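Local coordinates for protein FimX (Pseudomonas aeruginosa PAO1, PDB 3HV9) that belongs to the EAL-domain family, whose domain is named after a Glu-Ala-Leu sequence signature and folds as a modified TIM barrel, at residues 16-21 / 68-73; 28-33 / 52-57; 47-52 / 105-110. All coordinates share one frame; numbering follows the deposited sequence. Where two conformers were deposited one is given.

In the fold
All three contacts lie in the EAL domain and step from its edge to its middle: contact 1 is centred about 21 Å from the centre of the chain, contact 2 about 16 Å and contact 3 about 2 Å. Contacts 2 and 3 share strand 46-54, which pairs antiparallel with strand 30-39 and parallel with strand 102-107; their centres are about 14 Å apart. Contact 1, about 13 Å from contact 2 between centres, joins the helices on either side of the hairpin in sequence; Leu21 packs on Phe30 and Leu54, and Ile20 on Leu54. Along the chain, contact 2 falls between the segments of contact 1, while contact 3 alternates with each and adds strand 102-107 to the hairpin's sheet.

Contact 1 of 3, residues 16-21 / 68-73; sequences DVIAIL and LHAAKE
Ala70 of helix 64-73 turns its methyl toward the first turn of helix 17-24, where Val17 and Ile18 take it from two neighbouring positions. Val17 CG1 comes within 3.7 Å of Ala70 CB, and Ile18 CG1 lies 3.9 Å from that same CB. One turn on, Leu21 CD1 rests against the backbone of the partner helix, 3.7 Å from Ala71 N, and reaches Ala71 CB at 4.0 Å. The axes pass 9.2 Å apart at 81°, so the nearly perpendicular helices meet over a short patch. Phe67 and Ile80 extend its apolar surroundings, Phe67 against Val17 and Leu21, Ile80 against Leu21 and Ala71.

A mixed contact lies at the margin. The outer chain of Ile18 is extended (chi2 179°), which carries CD1 across the Glu73 side chain at about a right angle, 3.9 Å from Glu73 OE1.

No hydrogen bond crosses between the segments; within 16-21, Asp16 is the N-cap, and its OD2 accepts from Ala19 N at 3.2 Å, the donor standing above the carboxylate plane. The two segments thus meet here mainly through apolar packing, with Val17, Ile18 and Leu21 set against Ala70 and Ala71.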
loop_
_atom_site.group_PDB
_atom_site.type_symbol
_atom_site.label_atom_id
_atom_site.label_comp_id
_atom_site.label_asym_id
_atom_site.label_seq_id
_atom_site.Cartn_x
_atom_site.Cartn_y
_atom_site.Cartn_z
ATOM N N ASP A 16 -27.209 2.374 0.032
ATOM C CA ASP A 16 -26.653 3.550 0.691
ATOM C C ASP A 16 -25.223 3.205 1.127
ATOM O O ASP A 16 -25.012 2.487 2.113
ATOM C CB ASP A 16 -27.523 3.882 1.893
ATOM C CG ASP A 16 -27.003 5.049 2.688
ATOM O OD1 ASP A 16 -27.812 5.623 3.433
ATOM O OD2 ASP A 16 -25.806 5.389 2.583
ATOM N N VAL A 17 -24.242 3.691 0.377
ATOM C CA VAL A 17 -22.873 3.247 0.554
ATOM C C VAL A 17 -22.309 3.702 1.889
ATOM O O VAL A 17 -21.452 3.028 2.478
ATOM C CB VAL A 17 -21.954 3.699 -0.605
ATOM C CG1 VAL A 17 -20.492 3.339 -0.308
ATOM C CG2 VAL A 17 -22.398 3.064 -1.921
ATOM N N ILE A 18 -22.780 4.844 2.373
ATOM C CA ILE A 18 -22.341 5.304 3.687
ATOM C C ILE A 18 -22.782 4.315 4.770
ATOM O O ILE A 18 -21.992 3.953 5.640
ATOM C CB ILE A 18 -22.791 6.740 3.984
ATOM C CG1 ILE A 18 -22.111 7.702 2.998
ATOM C CG2 ILE A 18 -22.459 7.115 5.435
ATOM C CD1 ILE A 18 -22.503 9.154 3.178
ATOM N N ALA A 19 -24.027 3.854 4.693
ATOM C CA ALA A 19 -24.505 2.825 5.607
ATOM C C ALA A 19 -23.724 1.538 5.410
ATOM O O ALA A 19 -23.362 0.874 6.384
ATOM C CB ALA A 19 -25.976 2.564 5.402
ATOM N N ILE A 20 -23.479 1.169 4.153
ATOM C CA ILE A 20 -22.725 -0.052 3.889
ATOM C C ILE A 20 -21.350 0.007 4.568
ATOM O O ILE A 20 -20.897 -0.971 5.155
ATOM C CB ILE A 20 -22.533 -0.291 2.398
ATOM C CG1 ILE A 20 -23.863 -0.650 1.742
ATOM C CG2 ILE A 20 -21.518 -1.408 2.178
ATOM C CD1 ILE A 20 -23.778 -0.719 0.231
ATOM N N LEU A 21 -20.705 1.169 4.481
ATOM C CA LEU A 21 -19.392 1.394 5.068
ATOM C C LEU A 21 -19.440 1.335 6.597
ATOM O O LEU A 21 -18.576 0.744 7.232
ATOM C CB LEU A 21 -18.854 2.759 4.641
ATOM C CG LEU A 21 -18.187 2.817 3.272
ATOM C CD1 LEU A 21 -17.948 4.252 2.832
ATOM C CD2 LEU A 21 -16.887 2.052 3.311
ATOM N N LEU A 68 -14.764 4.915 -1.845
ATOM C CA LEU A 68 -13.781 5.925 -1.456
ATOM C C LEU A 68 -14.458 7.298 -1.313
ATOM O O LEU A 68 -14.287 7.987 -0.315
ATOM C CB LEU A 68 -12.634 5.973 -2.465
ATOM C CG LEU A 68 -11.375 5.157 -2.119
ATOM C CD1 LEU A 68 -11.632 4.138 -1.025
ATOM C CD2 LEU A 68 -10.790 4.481 -3.363
ATOM N N HIS A 69 -15.254 7.667 -2.311
ATOM C CA HIS A 69 -15.967 8.938 -2.310
ATOM C C HIS A 69 -16.896 9.059 -1.095
ATOM O O HIS A 69 -16.913 10.066 -0.393
ATOM C CB HIS A 69 -16.772 9.069 -3.622
ATOM C CG HIS A 69 -17.276 10.451 -3.893
ATOM N ND1 HIS A 69 -16.619 11.336 -4.721
ATOM C CD2 HIS A 69 -18.374 11.104 -3.438
ATOM C CE1 HIS A 69 -17.287 12.474 -4.764
ATOM N NE2 HIS A 69 -18.354 12.362 -3.990
ATOM N N ALA A 70 -17.679 8.021 -0.849
ATOM C CA ALA A 70 -18.615 8.047 0.256
ATOM C C ALA A 70 -17.861 8.078 1.605
ATOM O O ALA A 70 -18.328 8.649 2.589
ATOM C CB ALA A 70 -19.531 6.847 0.174
ATOM N N ALA A 71 -16.682 7.477 1.644
ATOM C CA ALA A 71 -15.895 7.477 2.866
ATOM C C ALA A 71 -15.464 8.895 3.253
ATOM O O ALA A 71 -15.633 9.303 4.405
ATOM C CB ALA A 71 -14.687 6.541 2.739
ATOM N N LYS A 72 -14.918 9.650 2.303
ATOM C CA LYS A 72 -14.504 11.027 2.593
ATOM C C LYS A 72 -15.683 11.822 3.140
ATOM O O LYS A 72 -15.569 12.499 4.161
ATOM C CB LYS A 72 -13.948 11.725 1.348
ATOM C CG LYS A 72 -12.756 11.028 0.698
ATOM C CD LYS A 72 -12.334 11.756 -0.580
ATOM C CE LYS A 72 -11.557 10.852 -1.544
ATOM N NZ LYS A 72 -10.111 10.741 -1.182
ATOM N N GLU A 73 -16.819 11.706 2.457
ATOM C CA GLU A 73 -18.041 12.442 2.790
ATOM C C GLU A 73 -18.587 12.141 4.191
ATOM O O GLU A 73 -19.086 13.034 4.879
ATOM C CB GLU A 73 -19.109 12.170 1.723
ATOM C CG GLU A 73 -20.525 12.600 2.092
ATOM C CD GLU A 73 -21.525 12.422 0.937
ATOM O OE1 GLU A 73 -22.748 12.523 1.183
ATOM O OE2 GLU A 73 -21.088 12.179 -0.213
#

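Contact 2 of 3, residues 28-33 / 52-57; sequences NSFRLL and LRLLNP
Arg31 and Arg53 form a hydrogen-bonded pair in the antiparallel beta hairpin of strands 30-39 and 46-54. Their backbones satisfy each other twice: Arg31 N donates to Arg53 O at 2.8 Å, and Arg53 N donates to Arg31 O, also at 2.8 Å. Arg53 O is approached as well by the CA-H of Phe30. Further along, Leu55 N donates to Ser29 O at 3.2 Å.

The hairpin continues with a backbone bond between Leu33 and Leu51. Beyond it, Leu54 pairs with Val62, and Leu32 N donates to a bound glycerol; Ser29 OG bonds to the hydroxyl of Thr27.

Phe30, Leu32, Leu52 and Leu54 share one face of the sheet. Leu54 CD1 lies over the Phe30 ring in a CH-pi contact, 4.3 Å from its centroid, while Leu52 CD1 meets the ring obliquely, 3.6 Å from Phe30 CD1. Trp83 of helix 77-97 also meets the Phe30 ring.

Arg53 lies on the other face. Leu33 CD1 presses on its aliphatic part, 3.4 Å from Arg53 CG, and sits over one face of the guanidinium. A bend at chi2 (-68°) helps fold the Arg53 chain back along its own strand, where NH1 donates to Leu52 O at 3.0 Å, from above the carbonyl plane.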
loop_
_atom_site.group_PDB
_atom_site.type_symbol
_atom_site.label_atom_id
_atom_site.label_comp_id
_atom_site.label_asym_id
_atom_site.label_seq_id
_atom_site.Cartn_x
_atom_site.Cartn_y
_atom_site.Cartn_z
ATOM N N ASN A 28 -16.933 -6.889 9.635
ATOM C CA ASN A 28 -15.929 -7.417 8.698
ATOM C C ASN A 28 -16.465 -7.659 7.287
ATOM O O ASN A 28 -16.175 -8.685 6.675
ATOM C CB ASN A 28 -15.309 -8.722 9.217
ATOM C CG ASN A 28 -14.398 -8.502 10.416
ATOM O OD1 ASN A 28 -13.733 -7.469 10.536
ATOM N ND2 ASN A 28 -14.366 -9.481 11.309
ATOM N N SER A 29 -17.243 -6.722 6.768
ATOM C CA SER A 29 -17.747 -6.858 5.410
ATOM C C SER A 29 -16.782 -6.245 4.407
ATOM O O SER A 29 -17.100 -6.108 3.216
ATOM C CB SER A 29 -19.145 -6.239 5.275
ATOM O OG SER A 29 -20.048 -6.879 6.163
ATOM N N PHE A 30 -15.608 -5.858 4.886
ATOM C CA PHE A 30 -14.523 -5.555 3.969
ATOM C C PHE A 30 -13.842 -6.859 3.605
ATOM O O PHE A 30 -14.050 -7.894 4.234
ATOM C CB PHE A 30 -13.497 -4.601 4.576
ATOM C CG PHE A 30 -13.996 -3.209 4.740
ATOM C CD1 PHE A 30 -14.042 -2.349 3.661
ATOM C CD2 PHE A 30 -14.415 -2.751 5.975
ATOM C CE1 PHE A 30 -14.520 -1.064 3.806
ATOM C CE2 PHE A 30 -14.891 -1.464 6.127
ATOM C CZ PHE A 30 -14.947 -0.618 5.046
ATOM N N ARG A 31 -13.027 -6.789 2.569
ATOM C CA ARG A 31 -12.267 -7.931 2.093
ATOM C C ARG A 31 -10.875 -7.432 1.732
ATOM O O ARG A 31 -10.733 -6.459 0.984
ATOM C CB ARG A 31 -12.927 -8.529 0.849
ATOM C CG ARG A 31 -12.378 -9.887 0.445
ATOM C CD ARG A 31 -13.314 -11.022 0.868
ATOM N NE ARG A 31 -13.893 -10.818 2.193
ATOM C CZ ARG A 31 -14.977 -11.451 2.630
ATOM N NH1 ARG A 31 -15.452 -11.205 3.846
ATOM N NH2 ARG A 31 -15.591 -12.324 1.840
ATOM N N LEU A 32 -9.859 -8.096 2.253
ATOM C CA LEU A 32 -8.498 -7.724 1.966
ATOM C C LEU A 32 -8.023 -8.573 0.808
ATOM O O LEU A 32 -8.315 -9.762 0.750
ATOM C CB LEU A 32 -7.635 -7.980 3.195
ATOM C CG LEU A 32 -7.113 -6.792 3.993
ATOM C CD1 LEU A 32 -7.890 -5.510 3.737
ATOM C CD2 LEU A 32 -7.100 -7.155 5.448
ATOM N N LEU A 33 -7.292 -7.964 -0.118
ATOM C CA LEU A 33 -6.643 -8.733 -1.166
ATOM C C LEU A 33 -5.163 -8.458 -1.058
ATOM O O LEU A 33 -4.766 -7.452 -0.460
ATOM C CB LEU A 33 -7.165 -8.318 -2.553
ATOM C CG LEU A 33 -8.661 -8.431 -2.855
ATOM C CD1 LEU A 33 -8.962 -7.803 -4.202
ATOM C CD2 LEU A 33 -9.104 -9.869 -2.860
ATOM N N LEU A 52 -7.848 -3.045 -0.667
ATOM C CA LEU A 52 -9.092 -3.117 0.060
ATOM C C LEU A 52 -10.255 -3.242 -0.915
ATOM O O LEU A 52 -10.303 -2.543 -1.928
ATOM C CB LEU A 52 -9.255 -1.864 0.929
ATOM C CG LEU A 52 -10.544 -1.819 1.748
ATOM C CD1 LEU A 52 -10.528 -2.856 2.846
ATOM C CD2 LEU A 52 -10.764 -0.448 2.309
ATOM N N ARG A 53 -11.174 -4.146 -0.608
ATOM C CA ARG A 53 -12.454 -4.218 -1.308
ATOM C C ARG A 53 -13.603 -4.198 -0.305
ATOM O O ARG A 53 -13.458 -4.634 0.842
ATOM C CB ARG A 53 -12.534 -5.488 -2.154
ATOM C CG ARG A 53 -11.405 -5.605 -3.215
ATOM C CD ARG A 53 -11.512 -4.552 -4.344
ATOM N NE ARG A 53 -10.514 -4.769 -5.402
ATOM C CZ ARG A 53 -9.371 -4.093 -5.498
ATOM N NH1 ARG A 53 -9.083 -3.145 -4.610
ATOM N NH2 ARG A 53 -8.515 -4.362 -6.478
ATOM N N LEU A 54 -14.740 -3.685 -0.745
ATOM C CA LEU A 54 -15.952 -3.661 0.052
ATOM C C LEU A 54 -17.024 -4.466 -0.648
ATOM O O LEU A 54 -17.265 -4.296 -1.859
ATOM C CB LEU A 54 -16.427 -2.220 0.206
ATOM C CG LEU A 54 -17.799 -1.940 0.826
ATOM C CD1 LEU A 54 -17.825 -2.380 2.269
ATOM C CD2 LEU A 54 -18.097 -0.446 0.733
ATOM N N LEU A 55 -17.667 -5.342 0.113
ATOM C CA LEU A 55 -18.808 -6.098 -0.371
ATOM C C LEU A 55 -20.070 -5.482 0.192
ATOM O O LEU A 55 -20.092 -5.072 1.352
ATOM C CB LEU A 55 -18.721 -7.562 0.055
ATOM C CG LEU A 55 -17.675 -8.446 -0.638
ATOM C CD1 LEU A 55 -17.680 -8.224 -2.120
ATOM C CD2 LEU A 55 -16.316 -8.138 -0.086
ATOM N N ASN A 56 -21.105 -5.372 -0.640
ATOM C CA ASN A 56 -22.418 -5.005 -0.135
ATOM C C ASN A 56 -23.111 -6.223 0.446
ATOM O O ASN A 56 -22.604 -7.336 0.322
ATOM C CB ASN A 56 -23.274 -4.345 -1.208
ATOM C CG ASN A 56 -23.702 -5.309 -2.292
ATOM O OD1 ASN A 56 -23.670 -6.529 -2.118
ATOM N ND2 ASN A 56 -24.126 -4.758 -3.420
ATOM N N PRO A 57 -24.251 -6.013 1.116
ATOM C CA PRO A 57 -24.882 -7.146 1.796
ATOM C C PRO A 57 -25.189 -8.304 0.852
ATOM O O PRO A 57 -25.144 -9.454 1.269
ATOM C CB PRO A 57 -26.156 -6.533 2.362
ATOM C CG PRO A 57 -25.746 -5.108 2.680
ATOM C CD PRO A 57 -24.819 -4.722 1.548
#

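Contact 3 of 3, residues 47-52 / 105-110; sequences NYEVLL and FVHLSS
Strands 46-54 and 102-107 are parallel neighbours in the barrel sheet, and Glu49 and Phe105 are paired across them. Phe105 bonds to the residues flanking Glu49: its N donates to Tyr48 O at 2.8 Å, in the carbonyl plane, and its O accepts from Val50 N at 2.9 Å along an almost straight N-H line (177°). Farther on the strands spread apart, and a water fills in, donating to Val50 O at 2.9 Å and accepting from His107 N at 2.8 Å. Val50 and Val106 lie side by side, CG1 of the first 3.8 Å from CG2 of the second.

Glu49, Val50 and Leu51 correspond to the Glu-Ala-Leu signature that names the family. The Glu49 chain is fully extended, with CG anti to the backbone N (chi1 -176°), and this brings OE2 to the edge of the His107 ring. His107 NE2 donates to Glu49 OE2 across a short 2.5 Å, meeting the anti side of the carboxylate, whose plane is turned 44° from the ring. Gln139 and a glycerol also bond to Glu49 OE2, while OE1 takes a salt bridge from Lys190 and a hydrogen bond from Gln245. Over one face of the His107 ring, toward its rim, lies Val50 O.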
loop_
_atom_site.group_PDB
_atom_site.type_symbol
_atom_site.label_atom_id
_atom_site.label_comp_id
_atom_site.label_asym_id
_atom_site.label_seq_id
_atom_site.Cartn_x
_atom_site.Cartn_y
_atom_site.Cartn_z
ATOM N N ASN A 47 6.999 -10.286 0.195
ATOM C CA ASN A 47 6.367 -8.968 0.142
ATOM C C ASN A 47 5.009 -8.953 -0.563
ATOM O O ASN A 47 4.909 -9.349 -1.721
ATOM C CB ASN A 47 7.292 -7.982 -0.576
ATOM C CG ASN A 47 8.639 -7.820 0.118
ATOM O OD1 ASN A 47 9.681 -8.200 -0.419
ATOM N ND2 ASN A 47 8.620 -7.250 1.308
ATOM N N TYR A 48 3.975 -8.483 0.134
ATOM C CA TYR A 48 2.664 -8.285 -0.467
ATOM C C TYR A 48 2.154 -6.884 -0.214
ATOM O O TYR A 48 2.330 -6.342 0.884
ATOM C CB TYR A 48 1.651 -9.205 0.160
ATOM C CG TYR A 48 1.769 -10.669 -0.162
ATOM C CD1 TYR A 48 1.040 -11.219 -1.212
ATOM C CD2 TYR A 48 2.552 -11.518 0.617
ATOM C CE1 TYR A 48 1.101 -12.582 -1.501
ATOM C CE2 TYR A 48 2.618 -12.890 0.347
ATOM C CZ TYR A 48 1.885 -13.408 -0.715
ATOM O OH TYR A 48 1.920 -14.739 -1.017
ATOM N N GLU A 49 1.501 -6.308 -1.219
ATOM C CA GLU A 49 0.758 -5.065 -1.034
ATOM C C GLU A 49 -0.663 -5.454 -0.683
ATOM O O GLU A 49 -1.227 -6.361 -1.301
ATOM C CB GLU A 49 0.750 -4.226 -2.312
ATOM C CG GLU A 49 0.055 -2.864 -2.149
ATOM C CD GLU A 49 -0.083 -2.124 -3.465
ATOM O OE1 GLU A 49 0.278 -2.713 -4.514
ATOM O OE2 GLU A 49 -0.542 -0.956 -3.455
ATOM N N VAL A 50 -1.240 -4.802 0.320
ATOM C CA VAL A 50 -2.642 -5.065 0.629
ATOM C C VAL A 50 -3.599 -4.080 -0.037
ATOM O O VAL A 50 -3.317 -2.891 -0.188
ATOM C CB VAL A 50 -2.920 -5.364 2.143
ATOM C CG1 VAL A 50 -1.698 -5.130 2.979
ATOM C CG2 VAL A 50 -4.162 -4.641 2.663
ATOM N N LEU A 51 -4.706 -4.630 -0.512
ATOM C CA LEU A 51 -5.673 -3.886 -1.304
ATOM C C LEU A 51 -7.044 -4.087 -0.672
ATOM O O LEU A 51 -7.355 -5.156 -0.150
ATOM C CB LEU A 51 -5.665 -4.386 -2.751
ATOM C CG LEU A 51 -4.352 -4.209 -3.537
ATOM C CD1 LEU A 51 -4.474 -4.795 -4.929
ATOM C CD2 LEU A 51 -3.935 -2.742 -3.649
ATOM N N LEU A 52 -7.848 -3.045 -0.667
ATOM C CA LEU A 52 -9.092 -3.117 0.060
ATOM C C LEU A 52 -10.255 -3.242 -0.915
ATOM O O LEU A 52 -10.303 -2.543 -1.928
ATOM C CB LEU A 52 -9.255 -1.864 0.929
ATOM C CG LEU A 52 -10.544 -1.819 1.748
ATOM C CD1 LEU A 52 -10.528 -2.856 2.846
ATOM C CD2 LEU A 52 -10.764 -0.448 2.309
ATOM N N PHE A 105 2.779 -4.163 2.595
ATOM C CA PHE A 105 2.712 -2.755 2.247
ATOM C C PHE A 105 1.258 -2.303 2.431
ATOM O O PHE A 105 0.347 -2.845 1.805
ATOM C CB PHE A 105 3.156 -2.563 0.782
ATOM C CG PHE A 105 4.641 -2.729 0.575
ATOM C CD1 PHE A 105 5.425 -1.657 0.191
ATOM C CD2 PHE A 105 5.248 -3.946 0.787
ATOM C CE1 PHE A 105 6.789 -1.798 0.016
ATOM C CE2 PHE A 105 6.617 -4.106 0.617
ATOM C CZ PHE A 105 7.392 -3.030 0.218
ATOM N N VAL A 106 1.039 -1.313 3.283
ATOM C CA VAL A 106 -0.316 -0.897 3.635
ATOM C C VAL A 106 -0.490 0.578 3.278
ATOM O O VAL A 106 0.369 1.411 3.580
ATOM C CB VAL A 106 -0.597 -1.131 5.157
ATOM C CG1 VAL A 106 -1.995 -0.648 5.551
ATOM C CG2 VAL A 106 -0.429 -2.601 5.512
ATOM N N HIS A 107 -1.596 0.898 2.622
ATOM C CA HIS A 107 -1.857 2.265 2.204
ATOM C C HIS A 107 -2.324 3.105 3.374
ATOM O O HIS A 107 -3.063 2.641 4.240
ATOM C CB HIS A 107 -2.971 2.317 1.149
ATOM C CG HIS A 107 -2.706 1.498 -0.075
ATOM N ND1 HIS A 107 -3.549 1.507 -1.173
ATOM C CD2 HIS A 107 -1.699 0.644 -0.386
ATOM C CE1 HIS A 107 -3.075 0.693 -2.096
ATOM N NE2 HIS A 107 -1.954 0.154 -1.646
ATOM N N LEU A 108 -1.923 4.363 3.359
ATOM C CA LEU A 108 -2.507 5.353 4.229
ATOM C C LEU A 108 -3.146 6.411 3.370
ATOM O O LEU A 108 -2.515 6.926 2.457
ATOM C CB LEU A 108 -1.428 6.007 5.084
ATOM C CG LEU A 108 -0.850 5.071 6.127
ATOM C CD1 LEU A 108 0.236 5.770 6.925
ATOM C CD2 LEU A 108 -1.971 4.580 7.018
ATOM N N SER A 109 -4.396 6.746 3.676
ATOM C CA SER A 109 -5.050 7.889 3.054
ATOM C C SER A 109 -4.460 9.208 3.583
ATOM O O SER A 109 -3.693 9.212 4.555
ATOM C CB SER A 109 -6.543 7.839 3.361
ATOM O OG SER A 109 -6.735 7.978 4.757
ATOM N N SER A 110 -4.807 10.324 2.942
ATOM C CA SER A 110 -4.319 11.631 3.385
ATOM C C SER A 110 -4.921 11.971 4.736
ATOM O O SER A 110 -4.274 12.584 5.573
ATOM C CB SER A 110 -4.669 12.730 2.382
ATOM O OG SER A 110 -6.066 12.759 2.142
HETATM O O HOH W 1 -3.546 -0.944 1.945
#